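Local coordinates for epidermin leader peptide processing serine protease EpiP (Staphylococcus aureus subsp. aureus, PDB 3QFH), which probably acts as a subtilisin-like serine endopeptidase that cleaves the leader peptide from the precursor of the lantibiotic epidermin, at residues E26-T30 with N47-H52; M134-L140 with T370-Y376. All coordinates share one frame; numbering follows the deposited sequence.

Interaction 1 (E26-T30 with N47-H52); sequences EYKNT and NIPELH. With SO4 (sulfate ion), chain L.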
loop_
_atom_site.group_PDB
_atom_site.type_symbol
_atom_site.label_atom_id
_atom_site.label_comp_id
_atom_site.label_asym_id
_atom_site.label_seq_id
_atom_site.Cartn_x
_atom_site.Cartn_y
_atom_site.Cartn_z
ATOM N N GLU A 26 -14.197 14.970 11.195
ATOM C CA GLU A 26 -15.026 13.786 11.195
ATOM C C GLU A 26 -16.419 14.225 11.601
ATOM O O GLU A 26 -16.620 14.792 12.680
ATOM C CB GLU A 26 -14.467 12.700 12.124
ATOM C CG GLU A 26 -15.278 11.406 12.089
ATOM C CD GLU A 26 -14.532 10.199 12.668
ATOM O OE1 GLU A 26 -13.364 10.345 13.122
ATOM O OE2 GLU A 26 -15.118 9.093 12.644
ATOM N N TYR A 27 -17.379 13.999 10.720
ATOM C CA TYR A 27 -18.751 14.423 10.962
ATOM C C TYR A 27 -19.680 13.233 11.204
ATOM O O TYR A 27 -19.272 12.083 11.098
ATOM C CB TYR A 27 -19.247 15.347 9.843
ATOM C CG TYR A 27 -19.116 14.845 8.411
ATOM C CD1 TYR A 27 -20.155 14.173 7.789
ATOM C CD2 TYR A 27 -17.983 15.123 7.663
ATOM C CE1 TYR A 27 -20.055 13.751 6.472
ATOM C CE2 TYR A 27 -17.864 14.700 6.355
ATOM C CZ TYR A 27 -18.908 14.017 5.759
ATOM O OH TYR A 27 -18.801 13.599 4.449
ATOM N N LYS A 28 -20.927 13.509 11.556
ATOM C CA LYS A 28 -21.839 12.430 11.935
ATOM C C LYS A 28 -22.848 11.992 10.887
ATOM O O LYS A 28 -23.221 10.832 10.854
ATOM C CB LYS A 28 -22.564 12.815 13.232
ATOM C CG LYS A 28 -21.598 13.000 14.401
ATOM C CD LYS A 28 -22.295 13.249 15.738
ATOM C CE LYS A 28 -21.257 13.463 16.846
ATOM N NZ LYS A 28 -21.858 13.616 18.207
ATOM N N ASN A 29 -23.266 12.906 10.023
ATOM C CA ASN A 29 -24.324 12.610 9.065
ATOM C C ASN A 29 -24.212 13.459 7.799
ATOM O O ASN A 29 -24.117 14.684 7.864
ATOM C CB ASN A 29 -25.660 12.882 9.770
ATOM C CG ASN A 29 -26.872 12.626 8.888
ATOM O OD1 ASN A 29 -27.705 13.514 8.698
ATOM N ND2 ASN A 29 -26.976 11.418 8.347
ATOM N N THR A 30 -24.232 12.802 6.645
ATOM C CA THR A 30 -24.145 13.492 5.358
ATOM C C THR A 30 -25.129 14.653 5.227
ATOM O O THR A 30 -24.722 15.777 4.949
ATOM C CB THR A 30 -24.305 12.489 4.197
ATOM O OG1 THR A 30 -23.079 11.757 4.071
ATOM C CG2 THR A 30 -24.615 13.195 2.857
ATOM N N ASN A 47 -13.536 15.445 0.555
ATOM C CA ASN A 47 -14.656 14.838 1.251
ATOM C C ASN A 47 -14.791 13.387 0.867
ATOM O O ASN A 47 -14.592 13.047 -0.283
ATOM C CB ASN A 47 -15.948 15.599 0.929
ATOM C CG ASN A 47 -17.138 15.149 1.786
ATOM O OD1 ASN A 47 -16.981 14.650 2.902
ATOM N ND2 ASN A 47 -18.333 15.348 1.263
ATOM N N ILE A 48 -15.079 12.543 1.865
ATOM C CA ILE A 48 -15.285 11.116 1.685
ATOM C C ILE A 48 -16.621 10.772 2.386
ATOM O O ILE A 48 -16.627 10.404 3.562
ATOM C CB ILE A 48 -14.159 10.278 2.335
ATOM C CG1 ILE A 48 -12.771 10.852 2.014
ATOM C CG2 ILE A 48 -14.272 8.825 1.876
ATOM C CD1 ILE A 48 -11.607 10.057 2.612
ATOM N N PRO A 49 -17.748 10.932 1.679
ATOM C CA PRO A 49 -19.077 10.702 2.283
ATOM C C PRO A 49 -19.222 9.353 3.000
ATOM O O PRO A 49 -19.752 9.310 4.101
ATOM C CB PRO A 49 -20.034 10.801 1.085
ATOM C CG PRO A 49 -19.339 11.704 0.139
ATOM C CD PRO A 49 -17.856 11.404 0.288
ATOM N N GLU A 50 -18.701 8.288 2.400
ATOM C CA GLU A 50 -18.789 6.934 2.975
ATOM C C GLU A 50 -18.123 6.798 4.343
ATOM O O GLU A 50 -18.451 5.899 5.091
ATOM C CB GLU A 50 -18.146 5.890 2.039
ATOM C CG GLU A 50 -18.780 5.730 0.662
ATOM C CD GLU A 50 -18.275 6.712 -0.394
ATOM O OE1 GLU A 50 -17.582 7.705 -0.049
ATOM O OE2 GLU A 50 -18.578 6.460 -1.589
ATOM N N LEU A 51 -17.158 7.652 4.649
ATOM C CA LEU A 51 -16.455 7.571 5.934
ATOM C C LEU A 51 -16.801 8.728 6.866
ATOM O O LEU A 51 -16.280 8.814 7.978
ATOM C CB LEU A 51 -14.960 7.605 5.692
ATOM C CG LEU A 51 -14.416 6.588 4.691
ATOM C CD1 LEU A 51 -12.901 6.654 4.670
ATOM C CD2 LEU A 51 -14.890 5.189 5.008
ATOM N N HIS A 52 -17.640 9.642 6.395
ATOM C CA HIS A 52 -17.999 10.821 7.174
ATOM C C HIS A 52 -16.783 11.672 7.564
ATOM O O HIS A 52 -16.677 12.150 8.711
ATOM C CB HIS A 52 -18.831 10.433 8.407
ATOM C CG HIS A 52 -20.167 9.854 8.067
ATOM N ND1 HIS A 52 -20.564 8.602 8.470
ATOM C CD2 HIS A 52 -21.185 10.353 7.330
ATOM C CE1 HIS A 52 -21.784 8.363 8.023
ATOM N NE2 HIS A 52 -22.185 9.413 7.331
HETATM S S SO4 L . -25.541 9.148 6.312
HETATM O O1 SO4 L . -26.868 9.753 6.249
HETATM O O2 SO4 L . -25.556 8.075 7.301
HETATM O O3 SO4 L . -25.172 8.607 5.006
HETATM O O4 SO4 L . -24.573 10.164 6.699
#
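In the ferredoxin-like propeptide-type domain, the tight turn joining strands 43-48 and 53-59 packs H52 against Y27, where strand 20-27 ends just before helix 30-40. The turn is a single 3-10 segment, closed by the backbone bonds L51 N to I48 O and H52 N to P49 O. Just before strand 53-59, the neighbour of strand 20-27 in the sheet, H52 O accepts from Y27 N at 2.8 Å with an N-H...O angle of 160°. Since Y27 CG sits between its own backbone N and carbonyl carbon (chi1 53°), the phenol folds back across H52: CB of H52 stands 4.2 Å from the Y27 ring centroid, a CH-pi contact over the face, while the phenol CE1 approaches the imidazole edge at H52 CD2, 3.7 Å away. F33 also stacks on the Y27 ring. K262, on helix 254-269 of the subtilase part, forms a salt bridge with E26 and a hydrogen bond to L51 O, linking both segments to that part. The imidazole points toward a sulfate, probably from the crystallisation liquor, at the first turn of helix 30-40. N29 caps this helix, its OD1 accepting from T32 N, and its ND2 lies 2.7 Å from sulfate O1. Sulfate O4 takes two short bonds, T30 N at 2.7 Å (175°) and H52 NE2 at 2.6 Å, besides a weak one from T30 OG1.

Interaction 2 (M134-L140 with T370-Y376); sequences MKNHDDL and TANNGRY
With CG trans to the backbone N (chi1 -168°), H137 drives its imidazole into the T370-Y376 hairpin, while M134, extended through every torsion, runs beside it until SD lies 3.3 Å from G374 N. The imidazole is fixed at both nitrogens. NE2 donates to R375 O at 2.9 Å, almost perfectly straight (178°), in the ring plane and on a carbonyl lone pair; the same oxygen accepts A371 N from within the hairpin. ND1 accepts D139 N, again in the ring plane. T370 CG2 lies over one face, 4.0 Å from the ring centroid, and G374 O over the other. These contacts join two loops of the subtilisin-like fold: the one following strand 126-130, whose end carries the catalytic aspartate in subtilases, and the turn between strands 367-370 and 376-379. T179 of helix 177-186 ties them together, bonding M134 N through OG1 and T370 OG1 through its carbonyl. The H137 edge also faces the Y376 ring in an offset edge-to-face pair, planes 73° apart. Y376 OH donates to D139 OD2 at 2.6 Å, meeting it from above the carboxylate plane; L191 N binds the same oxygen, and K190 N takes OD1. A water bridges D138 N and G374 O.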
loop_
_atom_site.group_PDB
_atom_site.type_symbol
_atom_site.label_atom_id
_atom_site.label_comp_id
_atom_site.label_asym_id
_atom_site.label_seq_id
_atom_site.Cartn_x
_atom_site.Cartn_y
_atom_site.Cartn_z
ATOM N N MET A 134 3.115 4.371 -15.385
ATOM C CA MET A 134 3.392 4.636 -16.781
ATOM C C MET A 134 2.497 3.623 -17.528
ATOM O O MET A 134 2.900 2.501 -17.766
ATOM C CB MET A 134 4.861 4.389 -17.089
ATOM C CG MET A 134 5.177 4.663 -18.533
ATOM S SD MET A 134 6.841 4.272 -18.973
ATOM C CE MET A 134 6.709 4.451 -20.799
ATOM N N LYS A 135 1.272 4.015 -17.859
ATOM C CA LYS A 135 0.324 3.088 -18.478
ATOM C C LYS A 135 0.799 2.544 -19.839
ATOM O O LYS A 135 0.358 1.504 -20.259
ATOM C CB LYS A 135 -1.050 3.731 -18.624
ATOM C CG LYS A 135 -1.138 4.817 -19.672
ATOM C CD LYS A 135 -2.491 5.463 -19.622
ATOM C CE LYS A 135 -2.729 6.349 -20.819
ATOM N NZ LYS A 135 -4.152 6.771 -20.839
ATOM N N ASN A 136 1.710 3.243 -20.501
ATOM C CA ASN A 136 2.218 2.803 -21.796
ATOM C C ASN A 136 3.541 2.028 -21.730
ATOM O O ASN A 136 4.144 1.773 -22.749
ATOM C CB ASN A 136 2.306 4.003 -22.766
ATOM C CG ASN A 136 0.926 4.568 -23.116
ATOM O OD1 ASN A 136 -0.068 3.832 -23.150
ATOM N ND2 ASN A 136 0.861 5.868 -23.375
ATOM N N HIS A 137 3.975 1.621 -20.535
ATOM C CA HIS A 137 5.163 0.790 -20.429
ATOM C C HIS A 137 4.830 -0.506 -21.154
ATOM O O HIS A 137 3.758 -1.060 -20.920
ATOM C CB HIS A 137 5.482 0.483 -18.973
ATOM C CG HIS A 137 6.830 -0.120 -18.772
ATOM N ND1 HIS A 137 7.155 -1.386 -19.209
ATOM C CD2 HIS A 137 7.929 0.356 -18.145
ATOM C CE1 HIS A 137 8.409 -1.648 -18.891
ATOM N NE2 HIS A 137 8.904 -0.603 -18.251
ATOM N N ASP A 138 5.735 -0.985 -22.013
ATOM C CA ASP A 138 5.505 -2.219 -22.799
ATOM C C ASP A 138 5.116 -3.457 -21.957
ATOM O O ASP A 138 4.318 -4.271 -22.395
ATOM C CB ASP A 138 6.734 -2.566 -23.649
ATOM C CG ASP A 138 6.946 -1.609 -24.825
ATOM O OD1 ASP A 138 6.055 -0.787 -25.133
ATOM O OD2 ASP A 138 8.022 -1.697 -25.460
ATOM N N ASP A 139 5.678 -3.594 -20.763
ATOM C CA ASP A 139 5.345 -4.720 -19.889
ATOM C C ASP A 139 4.058 -4.530 -19.077
ATOM O O ASP A 139 3.563 -5.481 -18.481
ATOM C CB ASP A 139 6.493 -5.011 -18.927
ATOM C CG ASP A 139 7.743 -5.447 -19.633
ATOM O OD1 ASP A 139 7.728 -5.596 -20.880
ATOM O OD2 ASP A 139 8.750 -5.677 -18.943
ATOM N N LEU A 140 3.498 -3.331 -19.070
ATOM C CA LEU A 140 2.301 -3.072 -18.253
ATOM C C LEU A 140 1.061 -2.701 -19.031
ATOM O O LEU A 140 -0.021 -2.772 -18.482
ATOM C CB LEU A 140 2.557 -1.897 -17.306
ATOM C CG LEU A 140 3.756 -1.979 -16.365
ATOM C CD1 LEU A 140 3.898 -0.644 -15.635
ATOM C CD2 LEU A 140 3.568 -3.130 -15.394
ATOM N N THR A 370 10.024 -2.706 -13.340
ATOM C CA THR A 370 9.696 -1.740 -14.362
ATOM C C THR A 370 9.874 -0.313 -13.858
ATOM O O THR A 370 9.444 0.024 -12.743
ATOM C CB THR A 370 8.223 -1.900 -14.791
ATOM O OG1 THR A 370 7.387 -1.889 -13.622
ATOM C CG2 THR A 370 8.033 -3.196 -15.536
ATOM N N ALA A 371 10.477 0.520 -14.703
ATOM C CA ALA A 371 10.736 1.915 -14.394
ATOM C C ALA A 371 9.848 2.867 -15.196
ATOM O O ALA A 371 9.295 2.533 -16.263
ATOM C CB ALA A 371 12.234 2.239 -14.598
ATOM N N ASN A 372 9.747 4.076 -14.684
ATOM C CA ASN A 372 8.918 5.110 -15.264
ATOM C C ASN A 372 9.514 5.779 -16.535
ATOM O O ASN A 372 9.009 6.813 -16.994
ATOM C CB ASN A 372 8.608 6.124 -14.157
ATOM C CG ASN A 372 7.509 7.044 -14.509
ATOM O OD1 ASN A 372 6.545 6.649 -15.199
ATOM N ND2 ASN A 372 7.607 8.297 -14.035
ATOM N N ASN A 373 10.589 5.194 -17.080
ATOM C CA ASN A 373 11.188 5.626 -18.314
ATOM C C ASN A 373 10.921 4.600 -19.426
ATOM O O ASN A 373 11.497 4.681 -20.500
ATOM C CB ASN A 373 12.705 5.858 -18.149
ATOM C CG ASN A 373 13.438 4.604 -17.747
ATOM O OD1 ASN A 373 12.845 3.523 -17.697
ATOM N ND2 ASN A 373 14.735 4.728 -17.478
ATOM N N GLY A 374 10.069 3.616 -19.147
ATOM C CA GLY A 374 9.724 2.573 -20.118
ATOM C C GLY A 374 10.699 1.410 -20.114
ATOM O O GLY A 374 10.529 0.438 -20.866
ATOM N N ARG A 375 11.710 1.503 -19.257
ATOM C CA ARG A 375 12.723 0.490 -19.133
ATOM C C ARG A 375 12.688 -0.131 -17.724
ATOM O O ARG A 375 11.603 -0.381 -17.181
ATOM C CB ARG A 375 14.116 1.051 -19.532
ATOM C CG ARG A 375 14.112 1.663 -20.933
ATOM C CD ARG A 375 15.512 2.057 -21.477
ATOM N NE ARG A 375 16.209 3.035 -20.653
ATOM C CZ ARG A 375 15.976 4.345 -20.656
ATOM N NH1 ARG A 375 15.042 4.874 -21.428
ATOM N NH2 ARG A 375 16.690 5.137 -19.875
ATOM N N TYR A 376 13.859 -0.396 -17.145
ATOM C CA TYR A 376 13.944 -1.107 -15.876
ATOM C C TYR A 376 14.865 -0.413 -14.879
ATOM O O TYR A 376 15.674 0.421 -15.245
ATOM C CB TYR A 376 14.376 -2.568 -16.147
ATOM C CG TYR A 376 13.465 -3.150 -17.200
ATOM C CD1 TYR A 376 12.221 -3.636 -16.850
ATOM C CD2 TYR A 376 13.804 -3.093 -18.563
ATOM C CE1 TYR A 376 11.352 -4.095 -17.807
ATOM C CE2 TYR A 376 12.934 -3.545 -19.539
ATOM C CZ TYR A 376 11.710 -4.057 -19.152
ATOM O OH TYR A 376 10.819 -4.514 -20.093
HETATM O O HOH W 1 8.254 0.208 -22.429
#

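Interaction 1 lies in the propeptide-type domain and interaction 2 in the subtilase part; their centres are 37 Å apart and their nearest atoms about 24 Å, so they do not touch. Both are partly buried and both turn on a histidine, used differently. In interaction 1 the imidazole leads outward to a bound anion beside a helix start, and the segments are joined by a backbone bond from a strand end to the residue that closes a turn. In interaction 2 a buried imidazole is enclosed by a hairpin, and the hydrogen bonds across the loops start from side chains. Interaction 1 reaches the subtilase part through K262, whereas interaction 2 joins loops within that part, 230 residues apart in sequence.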